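PDB 3TCV: GCN5-related N-acetyltransferase from Brucella melitensis biovar Abortus 2308, which probably transfers an acetyl group from acetyl-coenzyme A to an amine, perhaps the N-terminal serine or alanine of a protein. Local coordinates for residues P48-Q52 with W88-S93; S108-A112 with P136-R140; N124-I129 with Y161-E167; T145-F149 with Y220-L224. One frame throughout, in Å; residues are numbered along the deposited sequence.

Contact 1. Residues P48-Q52 with W88-S93; sequences PLNAQ and WLDKAS
L49 and A51 lie against one side of the helix segment W88-S93, with S93 between them. L49 sends one branch across to the methyl of A92, L49 CD2 to A92 CB 3.6 Å, because its CG stands anti to the backbone N (chi1 -176°). A51 makes a second apolar patch: its CB is 3.7 Å from L89 CD2 and also meets a polar atom, D90 OD1, at 3.4 Å. The hydroxyl of S93 packs on L49 CG and lies near the backbone N of A51, but the angle there is too poor for a hydrogen bond. Its bond instead runs back along its own helix, S93 OG donating to L89 O over 2.8 Å from above the carbonyl plane, while S93 N reaches the same oxygen from the opposite face. L89 O is thus doubly gripped, and the serine's rotation is fixed. A water joins the two backbones, donating to L49 O at 2.7 Å and weakly to S93 O, which R36 also holds. Further out, N50 caps the helix that follows, its OD1 taking K53 N, and L49 also packs on F100 and A102 of strand 99-105. Helices 51-61 and 82-94 both follow strand 44-48 and precede strand 99-105 in the chain, so the contact joins the start of one to the last turns of the other, in the beta-alpha-alpha-beta opening of the GNAT fold.

Contact 2. Residues S108-A112 with P136-R140; sequences SGKVA and PLISR
No aromatic ring or guanidinium lies at this contact; A112 meets L137 and I138 through aliphatic branches, with the S108 hydroxyl at the margin. The methyl of A112 sits against several carbons of I138, with A112 CB 3.5 Å from I138 CG2 and CG1 and CD1 slightly further off. On I138, CG1 lies between the backbone N and the carbonyl carbon (chi1 63°), so that both branches face the alanine. L137, next to I138 in the chain, brings its CB to 3.8 Å from A112 CB. L137 CD1 reaches on to K110 CB at 3.8 Å and S108 OG at 3.9 Å. The lysine makes its contact through CB; its chain bends at chi2 and leads away. The first segment leaves the turn between strands 99-105 and 110-121 and enters the second of them, and the other segment is the loop joining strand 126-134 to helix 142-158, which in GNAT enzymes generally receives the pyrophosphate of coenzyme A. Within the turn S108 OG accepts from K110 N at 3.3 Å, an ST turn, and is bonded to D105; G109, with positive phi, carries the chain between them. Polar linkage across the contact comes through one water, which donates to A112 O at 2.9 Å and accepts from L137 N at 3.0 Å. A112 also has backbone bonds to V103 and G135, while I138 packs on V103 and D105.

Contact 3. Residues N124-I129 with Y161-E167; sequences NGVIEI and YRRYEWE
V126, I127 and E128 pair in parallel register with R163, Y164 and E165, and the backbone bonds set the frame: I127 N to R163 O, E165 N to I127 O and I129 N to E165 O. Ahead of them G125 O accepts twice, from R162 N at 2.8 Å on a lone pair and from R163 N at 3.3 Å; G125 and V126 both face D121 in a G1 beta bulge. The strand axes differ by 37° in direction, a marked twist. Apolar packing occupies the face of I127 and Y164. I127 CG2 meets the edge of the Y164 ring, CD1 at 3.9 Å, and I129 CG2 packs obliquely on the same ring, 3.6 Å from CZ. The Y161 ring takes G125 CA over one face, a CH-pi contact of 3.9 Å to the centroid. The opposite face is charged. R163 lies alongside V126, extended from CG to NE, and grips E165 OE1 side-on with NE (2.9 Å) and NH2, while V126 CG1 sits at the edge of the guanidinium. E128 and E167 cross at about a right angle, with E128 OE1 2.5 Å from E167 OE1 and carboxylate planes 69° apart. R119 pairs with both E128 and E165, R201 with E167, and R163 NH1 binds R191 O of the second subunit. The central parallel pair of the beta-alpha-beta crossover thus has an oily side toward helix 142-158 and an acidic side whose carboxylates pair with R119, R163 and R201, which probably balance much of the negative charge there.

Contact 4. Residues T145-F149 with Y220-L224; sequences TEAQF and YQAWL
The hydroxyl of Y220 is held from two places: Q148 NE2 donates to OH over 3.0 Å in a weak, bent bond (128°), and the backbone O of F182 takes another. Amide and phenol ring stand steeply to each other, their planes 70° apart. Q148 reaches it by bending at chi2, and its OE1 goes to the hydroxyl of Y164. Beside this polar point the packing is aromatic. F149 and Y220 slide past each other in opposite directions, near parallel but barely overlapping, centroids 5.4 Å apart; the nearest atoms are F149 CD1 and Y220 CB at 3.5 Å. The next turn of the second helix supplies L224, whose CD1 lies 4.2 Å from F149 CD2 and whose CD2 lies 3.9 Å from E146 CB. T145 sets its CB 3.6 Å from W223 CZ3, meeting the indole obliquely. R181 ties this corner from outside, since it bonds T145 OG1 and makes a cation-pi contact with W223. Such bulky side chains keep the two short helical segments well apart, at 11.1 Å between axes, and they run roughly antiparallel (150°). Helix 142-158 has strand 126-134 beneath it, where Q148 touches I129 and W134, and helix 173-182 at its flank through F182; helix 213-224 is backed in turn by helix 239-245, whose L239 packs on Y220 and W223.

In the fold
Contacts 3 and 4 are buried, whereas contacts 1 and 2 lie nearer the surface and are only partly buried. Strand 126-134 and helix 142-158 relate contacts 3 and 4, which touch directly through Y164 and Q148, and contact 2 uses the loop linking that strand to that helix. Contacts 2 and 3 reach the same sheet through neighbouring strands 110-121 and 126-134, but on opposite sides of the chain's centre, about 26 Å between contact centres. Chemistry follows place. Contacts 1 and 2 rely on small aliphatic groups and bridging water, contact 3 on parallel backbone bonds and charged side chains that also meet the second subunit, and contact 4 on large rings.

Contact 1. Residues P48-Q52 with W88-S93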
loop_
_atom_site.group_PDB
_atom_site.type_symbol
_atom_site.label_atom_id
_atom_site.label_comp_id
_atom_site.label_asym_id
_atom_site.label_seq_id
_atom_site.Cartn_x
_atom_site.Cartn_y
_atom_site.Cartn_z
ATOM N N PRO B 48 4.633 -24.803 6.393
ATOM C CA PRO B 48 4.988 -23.621 7.166
ATOM C C PRO B 48 6.488 -23.606 7.450
ATOM O O PRO B 48 7.041 -24.629 7.870
ATOM C CB PRO B 48 4.177 -23.800 8.455
ATOM C CG PRO B 48 2.974 -24.545 7.991
ATOM C CD PRO B 48 3.512 -25.533 7.004
ATOM N N LEU B 49 7.148 -22.486 7.189
ATOM C CA LEU B 49 8.613 -22.486 7.232
ATOM C C LEU B 49 9.073 -22.825 8.662
ATOM O O LEU B 49 8.584 -22.239 9.616
ATOM C CB LEU B 49 9.187 -21.146 6.777
ATOM C CG LEU B 49 10.700 -21.015 6.674
ATOM C CD1 LEU B 49 11.235 -22.017 5.688
ATOM C CD2 LEU B 49 11.100 -19.585 6.287
ATOM N N ASN B 50 10.001 -23.769 8.761
ATOM C CA ASN B 50 10.572 -24.235 10.042
ATOM C C ASN B 50 12.089 -24.381 9.897
ATOM O O ASN B 50 12.577 -25.098 9.022
ATOM C CB ASN B 50 9.910 -25.555 10.464
ATOM C CG ASN B 50 10.526 -26.157 11.725
ATOM O OD1 ASN B 50 11.531 -26.840 11.651
ATOM N ND2 ASN B 50 9.908 -25.909 12.882
ATOM N N ALA B 51 12.822 -23.694 10.773
ATOM C CA ALA B 51 14.260 -23.605 10.668
ATOM C C ALA B 51 14.939 -24.967 10.700
ATOM O O ALA B 51 15.792 -25.242 9.862
ATOM C CB ALA B 51 14.817 -22.700 11.760
ATOM N N GLN B 52 14.556 -25.811 11.658
ATOM C CA GLN B 52 15.172 -27.133 11.833
ATOM C C GLN B 52 14.821 -28.066 10.675
ATOM O O GLN B 52 15.682 -28.767 10.161
ATOM C CB GLN B 52 14.764 -27.754 13.186
ATOM N N TRP B 88 18.195 -14.859 9.377
ATOM C CA TRP B 88 17.042 -14.659 8.473
ATOM C C TRP B 88 16.076 -15.788 8.546
ATOM O O TRP B 88 14.865 -15.579 8.553
ATOM C CB TRP B 88 17.472 -14.427 7.017
ATOM C CG TRP B 88 16.270 -14.184 6.115
ATOM C CD1 TRP B 88 15.678 -12.966 5.782
ATOM C CD2 TRP B 88 15.462 -15.193 5.443
ATOM N NE1 TRP B 88 14.589 -13.165 4.968
ATOM C CE2 TRP B 88 14.405 -14.474 4.729
ATOM C CE3 TRP B 88 15.484 -16.584 5.384
ATOM C CZ2 TRP B 88 13.444 -15.141 3.985
ATOM C CZ3 TRP B 88 14.517 -17.234 4.616
ATOM C CH2 TRP B 88 13.512 -16.517 3.944
ATOM N N LEU B 89 16.586 -17.012 8.589
ATOM C CA LEU B 89 15.751 -18.194 8.623
ATOM C C LEU B 89 14.887 -18.224 9.879
ATOM O O LEU B 89 13.689 -18.501 9.821
ATOM C CB LEU B 89 16.635 -19.443 8.576
ATOM C CG LEU B 89 15.913 -20.776 8.640
ATOM C CD1 LEU B 89 15.064 -20.994 7.383
ATOM C CD2 LEU B 89 16.946 -21.877 8.817
ATOM N N ASP B 90 15.507 -17.968 11.028
ATOM C CA ASP B 90 14.764 -17.955 12.293
ATOM C C ASP B 90 13.678 -16.871 12.317
ATOM O O ASP B 90 12.547 -17.115 12.743
ATOM C CB ASP B 90 15.726 -17.777 13.463
ATOM C CG ASP B 90 16.697 -18.929 13.586
ATOM O OD1 ASP B 90 16.510 -19.946 12.878
ATOM O OD2 ASP B 90 17.667 -18.817 14.367
ATOM N N LYS B 91 14.018 -15.669 11.883
ATOM C CA LYS B 91 13.037 -14.579 11.865
ATOM C C LYS B 91 11.872 -14.930 10.931
ATOM O O LYS B 91 10.695 -14.778 11.299
ATOM C CB LYS B 91 13.690 -13.288 11.425
ATOM C CG LYS B 91 12.776 -12.092 11.484
ATOM C CD LYS B 91 13.498 -10.864 10.952
ATOM C CE LYS B 91 12.657 -9.613 11.161
ATOM N NZ LYS B 91 13.112 -8.560 10.218
ATOM N N ALA B 92 12.204 -15.426 9.746
ATOM C CA ALA B 92 11.186 -15.812 8.750
ATOM C C ALA B 92 10.277 -16.943 9.254
ATOM O O ALA B 92 9.067 -16.903 9.025
ATOM C CB ALA B 92 11.827 -16.208 7.418
ATOM N N SER B 93 10.862 -17.937 9.925
ATOM C CA SER B 93 10.087 -19.072 10.462
ATOM C C SER B 93 9.084 -18.649 11.554
ATOM O O SER B 93 7.955 -19.181 11.627
ATOM C CB SER B 93 11.038 -20.151 10.994
ATOM O OG SER B 93 11.887 -20.645 9.959
HETATM O O HOH W 1 6.075 -21.666 10.417
#

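Contact 2. Residues S108-A112 with P136-R140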
loop_
_atom_site.group_PDB
_atom_site.type_symbol
_atom_site.label_atom_id
_atom_site.label_comp_id
_atom_site.label_asym_id
_atom_site.label_seq_id
_atom_site.Cartn_x
_atom_site.Cartn_y
_atom_site.Cartn_z
ATOM N N SER B 108 11.724 -34.439 -6.277
ATOM C CA SER B 108 12.978 -34.664 -5.552
ATOM C C SER B 108 12.804 -34.832 -4.053
ATOM O O SER B 108 13.702 -35.329 -3.366
ATOM C CB SER B 108 13.934 -33.509 -5.810
ATOM O OG SER B 108 13.379 -32.284 -5.361
ATOM N N GLY B 109 11.659 -34.413 -3.528
ATOM C CA GLY B 109 11.461 -34.319 -2.086
ATOM C C GLY B 109 12.214 -33.191 -1.385
ATOM O O GLY B 109 12.151 -33.096 -0.163
ATOM N N LYS B 110 12.894 -32.327 -2.146
ATOM C CA LYS B 110 13.761 -31.282 -1.593
ATOM C C LYS B 110 13.049 -29.935 -1.504
ATOM O O LYS B 110 12.227 -29.607 -2.349
ATOM C CB LYS B 110 14.997 -31.055 -2.476
ATOM C CG LYS B 110 15.857 -32.274 -2.801
ATOM C CD LYS B 110 16.518 -32.856 -1.589
ATOM C CE LYS B 110 17.483 -33.979 -1.989
ATOM N NZ LYS B 110 17.774 -34.842 -0.810
ATOM N N VAL B 111 13.407 -29.152 -0.499
ATOM C CA VAL B 111 12.972 -27.758 -0.439
ATOM C C VAL B 111 13.592 -27.056 -1.639
ATOM O O VAL B 111 14.793 -27.181 -1.905
ATOM C CB VAL B 111 13.401 -27.080 0.873
ATOM C CG1 VAL B 111 13.060 -25.581 0.845
ATOM C CG2 VAL B 111 12.782 -27.803 2.082
ATOM N N ALA B 112 12.755 -26.369 -2.401
ATOM C CA ALA B 112 13.199 -25.735 -3.642
ATOM C C ALA B 112 13.144 -24.213 -3.585
ATOM O O ALA B 112 13.697 -23.545 -4.437
ATOM C CB ALA B 112 12.353 -26.242 -4.799
ATOM N N PRO B 136 16.080 -23.176 -8.830
ATOM C CA PRO B 136 16.205 -23.924 -10.083
ATOM C C PRO B 136 15.457 -25.258 -10.135
ATOM O O PRO B 136 15.075 -25.677 -11.224
ATOM C CB PRO B 136 17.708 -24.123 -10.236
ATOM C CG PRO B 136 18.302 -23.890 -8.905
ATOM C CD PRO B 136 17.367 -23.018 -8.131
ATOM N N LEU B 137 15.191 -25.888 -9.000
ATOM C CA LEU B 137 14.449 -27.136 -9.020
ATOM C C LEU B 137 13.034 -26.942 -9.534
ATOM O O LEU B 137 12.450 -27.867 -10.087
ATOM C CB LEU B 137 14.391 -27.792 -7.647
ATOM C CG LEU B 137 15.661 -28.379 -7.032
ATOM C CD1 LEU B 137 15.311 -28.916 -5.652
ATOM C CD2 LEU B 137 16.249 -29.483 -7.907
ATOM N N ILE B 138 12.470 -25.745 -9.350
ATOM C CA ILE B 138 11.075 -25.521 -9.709
ATOM C C ILE B 138 10.830 -24.342 -10.642
ATOM O O ILE B 138 9.734 -24.232 -11.166
ATOM C CB ILE B 138 10.190 -25.342 -8.456
ATOM C CG1 ILE B 138 10.598 -24.094 -7.642
ATOM C CG2 ILE B 138 10.261 -26.596 -7.606
ATOM C CD1 ILE B 138 9.685 -23.822 -6.452
ATOM N N SER B 139 11.827 -23.469 -10.829
ATOM C CA SER B 139 11.634 -22.238 -11.599
ATOM C C SER B 139 11.233 -22.597 -13.031
ATOM O O SER B 139 11.870 -23.435 -13.656
ATOM C CB SER B 139 12.918 -21.410 -11.624
ATOM O OG SER B 139 12.626 -20.118 -12.118
ATOM N N ARG B 140 10.153 -21.996 -13.530
ATOM C CA ARG B 140 9.644 -22.308 -14.862
ATOM C C ARG B 140 9.207 -23.777 -15.073
ATOM O O ARG B 140 9.150 -24.242 -16.198
ATOM C CB ARG B 140 10.665 -21.864 -15.931
HETATM O O HOH W 2 15.481 -24.960 -6.160
#

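Contact 3. Residues N124-I129 with Y161-E167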
loop_
_atom_site.group_PDB
_atom_site.type_symbol
_atom_site.label_atom_id
_atom_site.label_comp_id
_atom_site.label_asym_id
_atom_site.label_seq_id
_atom_site.Cartn_x
_atom_site.Cartn_y
_atom_site.Cartn_z
ATOM N N ASN B 124 -10.607 -6.161 5.540
ATOM C CA ASN B 124 -11.076 -5.910 4.197
ATOM C C ASN B 124 -10.922 -7.106 3.251
ATOM O O ASN B 124 -11.273 -7.004 2.074
ATOM C CB ASN B 124 -10.344 -4.699 3.647
ATOM C CG ASN B 124 -10.647 -3.437 4.430
ATOM O OD1 ASN B 124 -11.775 -2.962 4.428
ATOM N ND2 ASN B 124 -9.637 -2.877 5.090
ATOM N N GLY B 125 -10.396 -8.221 3.762
ATOM C CA GLY B 125 -10.161 -9.402 2.941
ATOM C C GLY B 125 -9.152 -9.138 1.836
ATOM O O GLY B 125 -9.410 -9.452 0.684
ATOM N N VAL B 126 -8.013 -8.517 2.175
ATOM C CA VAL B 126 -6.964 -8.239 1.172
ATOM C C VAL B 126 -5.670 -8.902 1.626
ATOM O O VAL B 126 -5.344 -8.883 2.823
ATOM C CB VAL B 126 -6.748 -6.712 0.985
ATOM C CG1 VAL B 126 -5.672 -6.434 -0.076
ATOM C CG2 VAL B 126 -8.057 -6.027 0.606
ATOM N N ILE B 127 -4.930 -9.508 0.697
ATOM C CA ILE B 127 -3.704 -10.182 1.059
ATOM C C ILE B 127 -2.786 -10.241 -0.151
ATOM O O ILE B 127 -3.256 -10.069 -1.274
ATOM C CB ILE B 127 -4.031 -11.594 1.579
ATOM C CG1 ILE B 127 -2.855 -12.198 2.315
ATOM C CG2 ILE B 127 -4.534 -12.493 0.448
ATOM C CD1 ILE B 127 -3.294 -13.372 3.185
ATOM N N GLU B 128 -1.496 -10.422 0.102
ATOM C CA GLU B 128 -0.467 -10.473 -0.963
ATOM C C GLU B 128 0.294 -11.794 -0.937
ATOM O O GLU B 128 0.582 -12.343 0.137
ATOM C CB GLU B 128 0.497 -9.276 -0.834
ATOM C CG GLU B 128 1.737 -9.329 -1.737
ATOM C CD GLU B 128 2.789 -8.252 -1.470
ATOM O OE1 GLU B 128 2.455 -7.142 -1.029
ATOM O OE2 GLU B 128 3.971 -8.546 -1.708
ATOM N N ILE B 129 0.598 -12.311 -2.128
ATOM C CA ILE B 129 1.624 -13.352 -2.267
ATOM C C ILE B 129 2.934 -12.636 -2.569
ATOM O O ILE B 129 3.037 -11.964 -3.561
ATOM C CB ILE B 129 1.313 -14.425 -3.352
ATOM C CG1 ILE B 129 2.499 -15.393 -3.427
ATOM C CG2 ILE B 129 0.964 -13.804 -4.728
ATOM C CD1 ILE B 129 2.274 -16.644 -4.255
ATOM N N TYR B 161 -11.321 -14.232 0.793
ATOM C CA TYR B 161 -10.840 -12.855 0.579
ATOM C C TYR B 161 -11.369 -12.252 -0.734
ATOM O O TYR B 161 -11.951 -12.960 -1.579
ATOM C CB TYR B 161 -9.311 -12.819 0.653
ATOM C CG TYR B 161 -8.742 -12.757 2.049
ATOM C CD1 TYR B 161 -7.663 -11.915 2.350
ATOM C CD2 TYR B 161 -9.242 -13.543 3.073
ATOM C CE1 TYR B 161 -7.125 -11.866 3.620
ATOM C CE2 TYR B 161 -8.708 -13.495 4.350
ATOM C CZ TYR B 161 -7.649 -12.663 4.631
ATOM O OH TYR B 161 -7.097 -12.611 5.902
ATOM N N ARG B 162 -11.235 -10.924 -0.865
ATOM C CA ARG B 162 -11.818 -10.158 -1.966
ATOM C C ARG B 162 -10.771 -9.752 -3.007
ATOM O O ARG B 162 -11.110 -9.416 -4.124
ATOM C CB ARG B 162 -12.401 -8.821 -1.456
ATOM C CG ARG B 162 -13.442 -8.882 -0.382
ATOM C CD ARG B 162 -14.058 -7.508 -0.185
ATOM N NE ARG B 162 -14.862 -7.121 -1.343
ATOM C CZ ARG B 162 -14.887 -5.908 -1.904
ATOM N NH1 ARG B 162 -14.126 -4.908 -1.447
ATOM N NH2 ARG B 162 -15.649 -5.702 -2.957
ATOM N N ARG B 163 -9.514 -9.669 -2.579
ATOM C CA ARG B 163 -8.439 -9.058 -3.373
ATOM C C ARG B 163 -7.114 -9.719 -3.017
ATOM O O ARG B 163 -6.734 -9.816 -1.814
ATOM C CB ARG B 163 -8.394 -7.544 -3.073
ATOM C CG ARG B 163 -7.198 -6.767 -3.626
ATOM C CD ARG B 163 -7.163 -5.309 -3.159
ATOM N NE ARG B 163 -5.891 -4.695 -3.566
ATOM C CZ ARG B 163 -5.579 -4.320 -4.802
ATOM N NH1 ARG B 163 -6.477 -4.319 -5.754
ATOM N NH2 ARG B 163 -4.371 -3.848 -5.073
ATOM N N TYR B 164 -6.413 -10.191 -4.052
ATOM C CA TYR B 164 -5.158 -10.949 -3.914
ATOM C C TYR B 164 -4.095 -10.231 -4.743
ATOM O O TYR B 164 -4.280 -9.994 -5.941
ATOM C CB TYR B 164 -5.417 -12.358 -4.425
ATOM C CG TYR B 164 -4.284 -13.350 -4.366
ATOM C CD1 TYR B 164 -3.621 -13.625 -3.182
ATOM C CD2 TYR B 164 -3.909 -14.055 -5.499
ATOM C CE1 TYR B 164 -2.618 -14.580 -3.154
ATOM C CE2 TYR B 164 -2.913 -15.014 -5.479
ATOM C CZ TYR B 164 -2.267 -15.268 -4.292
ATOM O OH TYR B 164 -1.274 -16.222 -4.253
ATOM N N GLU B 165 -3.035 -9.783 -4.077
ATOM C CA GLU B 165 -2.106 -8.851 -4.687
ATOM C C GLU B 165 -0.769 -9.462 -5.054
ATOM O O GLU B 165 -0.266 -10.371 -4.363
ATOM C CB GLU B 165 -1.820 -7.681 -3.730
ATOM C CG GLU B 165 -3.013 -6.838 -3.339
ATOM C CD GLU B 165 -2.741 -5.877 -2.207
ATOM O OE1 GLU B 165 -3.335 -4.794 -2.262
ATOM O OE2 GLU B 165 -1.979 -6.210 -1.244
ATOM N N TRP B 166 -0.164 -8.874 -6.084
ATOM C CA TRP B 166 1.224 -9.109 -6.498
ATOM C C TRP B 166 1.886 -7.760 -6.668
ATOM O O TRP B 166 1.318 -6.861 -7.263
ATOM C CB TRP B 166 1.226 -9.855 -7.816
ATOM C CG TRP B 166 2.573 -10.250 -8.368
ATOM C CD1 TRP B 166 3.543 -9.442 -8.947
ATOM C CD2 TRP B 166 3.083 -11.621 -8.507
ATOM N NE1 TRP B 166 4.620 -10.205 -9.379
ATOM C CE2 TRP B 166 4.400 -11.515 -9.121
ATOM C CE3 TRP B 166 2.620 -12.883 -8.126
ATOM C CZ2 TRP B 166 5.186 -12.646 -9.377
ATOM C CZ3 TRP B 166 3.422 -13.997 -8.389
ATOM C CH2 TRP B 166 4.668 -13.881 -9.003
ATOM N N GLU B 167 3.069 -7.573 -6.090
ATOM C CA GLU B 167 3.846 -6.347 -6.326
ATOM C C GLU B 167 5.292 -6.746 -6.557
ATOM O O GLU B 167 5.802 -7.731 -5.962
ATOM C CB GLU B 167 3.739 -5.337 -5.164
ATOM C CG GLU B 167 3.878 -5.942 -3.773
ATOM C CD GLU B 167 4.419 -5.008 -2.703
ATOM O OE1 GLU B 167 4.113 -5.278 -1.506
ATOM O OE2 GLU B 167 5.167 -4.050 -3.011
HETATM O O HOH W 3 -11.760 -5.019 0.321
HETATM O O HOH W 4 4.217 -9.703 -4.398
#

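Contact 4. Residues T145-F149 with Y220-L224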
loop_
_atom_site.group_PDB
_atom_site.type_symbol
_atom_site.label_atom_id
_atom_site.label_comp_id
_atom_site.label_asym_id
_atom_site.label_seq_id
_atom_site.Cartn_x
_atom_site.Cartn_y
_atom_site.Cartn_z
ATOM N N THR B 145 4.201 -22.904 -10.717
ATOM C CA THR B 145 2.839 -22.459 -10.987
ATOM C C THR B 145 1.898 -23.006 -9.908
ATOM O O THR B 145 1.043 -22.290 -9.413
ATOM C CB THR B 145 2.370 -22.863 -12.401
ATOM O OG1 THR B 145 3.088 -22.093 -13.375
ATOM C CG2 THR B 145 0.832 -22.684 -12.586
ATOM N N GLU B 146 2.061 -24.273 -9.535
ATOM C CA GLU B 146 1.192 -24.858 -8.500
ATOM C C GLU B 146 1.418 -24.241 -7.104
ATOM O O GLU B 146 0.464 -24.139 -6.332
ATOM C CB GLU B 146 1.304 -26.390 -8.468
ATOM C CG GLU B 146 0.234 -27.041 -7.613
ATOM C CD GLU B 146 0.333 -28.560 -7.634
ATOM O OE1 GLU B 146 1.452 -29.099 -7.510
ATOM O OE2 GLU B 146 -0.716 -29.214 -7.765
ATOM N N ALA B 147 2.650 -23.806 -6.794
ATOM C CA ALA B 147 2.926 -23.094 -5.543
ATOM C C ALA B 147 2.077 -21.826 -5.420
ATOM O O ALA B 147 1.514 -21.521 -4.353
ATOM C CB ALA B 147 4.393 -22.737 -5.449
ATOM N N GLN B 148 1.987 -21.099 -6.525
ATOM C CA GLN B 148 1.166 -19.883 -6.607
ATOM C C GLN B 148 -0.323 -20.261 -6.465
ATOM O O GLN B 148 -1.062 -19.660 -5.647
ATOM C CB GLN B 148 1.446 -19.162 -7.941
ATOM C CG GLN B 148 1.093 -17.699 -8.030
ATOM C CD GLN B 148 -0.356 -17.371 -7.731
ATOM O OE1 GLN B 148 -0.642 -16.875 -6.678
ATOM N NE2 GLN B 148 -1.250 -17.600 -8.671
ATOM N N PHE B 149 -0.736 -21.265 -7.256
ATOM C CA PHE B 149 -2.108 -21.747 -7.295
ATOM C C PHE B 149 -2.613 -22.127 -5.917
ATOM O O PHE B 149 -3.732 -21.780 -5.542
ATOM C CB PHE B 149 -2.257 -22.978 -8.207
ATOM C CG PHE B 149 -3.672 -23.510 -8.276
ATOM C CD1 PHE B 149 -4.672 -22.792 -8.924
ATOM C CD2 PHE B 149 -4.012 -24.703 -7.649
ATOM C CE1 PHE B 149 -5.980 -23.277 -8.965
ATOM C CE2 PHE B 149 -5.311 -25.199 -7.691
ATOM C CZ PHE B 149 -6.296 -24.486 -8.354
ATOM N N TYR B 220 -6.085 -22.793 -14.527
ATOM C CA TYR B 220 -4.957 -23.399 -13.834
ATOM C C TYR B 220 -5.146 -24.920 -13.730
ATOM O O TYR B 220 -4.200 -25.674 -13.916
ATOM C CB TYR B 220 -4.830 -22.858 -12.430
ATOM C CG TYR B 220 -4.054 -21.556 -12.235
ATOM C CD1 TYR B 220 -2.772 -21.552 -11.656
ATOM C CD2 TYR B 220 -4.623 -20.317 -12.551
ATOM C CE1 TYR B 220 -2.089 -20.344 -11.428
ATOM C CE2 TYR B 220 -3.942 -19.139 -12.343
ATOM C CZ TYR B 220 -2.677 -19.146 -11.786
ATOM O OH TYR B 220 -2.048 -17.927 -11.547
ATOM N N GLN B 221 -6.355 -25.333 -13.357
ATOM C CA GLN B 221 -6.637 -26.769 -13.183
ATOM C C GLN B 221 -6.405 -27.488 -14.502
ATOM O O GLN B 221 -5.850 -28.576 -14.524
ATOM C CB GLN B 221 -8.067 -26.999 -12.685
ATOM C CG GLN B 221 -8.208 -26.862 -11.176
ATOM C CD GLN B 221 -9.650 -26.943 -10.694
ATOM O OE1 GLN B 221 -10.582 -26.558 -11.397
ATOM N NE2 GLN B 221 -9.825 -27.409 -9.464
ATOM N N ALA B 222 -6.806 -26.872 -15.601
ATOM C CA ALA B 222 -6.619 -27.466 -16.924
ATOM C C ALA B 222 -5.128 -27.559 -17.259
ATOM O O ALA B 222 -4.658 -28.585 -17.734
ATOM C CB ALA B 222 -7.359 -26.655 -17.982
ATOM N N TRP B 223 -4.379 -26.494 -16.964
ATOM C CA TRP B 223 -2.949 -26.437 -17.256
ATOM C C TRP B 223 -2.130 -27.400 -16.423
ATOM O O TRP B 223 -1.169 -27.992 -16.925
ATOM C CB TRP B 223 -2.410 -24.991 -17.080
ATOM C CG TRP B 223 -0.980 -24.895 -17.542
ATOM C CD1 TRP B 223 -0.515 -24.734 -18.844
ATOM C CD2 TRP B 223 0.230 -25.056 -16.737
ATOM N NE1 TRP B 223 0.839 -24.761 -18.884
ATOM C CE2 TRP B 223 1.350 -24.933 -17.662
ATOM C CE3 TRP B 223 0.493 -25.243 -15.386
ATOM C CZ2 TRP B 223 2.660 -25.004 -17.238
ATOM C CZ3 TRP B 223 1.814 -25.336 -14.979
ATOM C CH2 TRP B 223 2.873 -25.209 -15.885
ATOM N N LEU B 224 -2.508 -27.569 -15.155
ATOM C CA LEU B 224 -1.797 -28.440 -14.234
ATOM C C LEU B 224 -2.118 -29.920 -14.446
ATOM O O LEU B 224 -1.398 -30.763 -13.956
ATOM C CB LEU B 224 -2.131 -28.080 -12.791
ATOM C CG LEU B 224 -1.552 -26.746 -12.304
ATOM C CD1 LEU B 224 -2.191 -26.372 -10.988
ATOM C CD2 LEU B 224 -0.041 -26.784 -12.127
#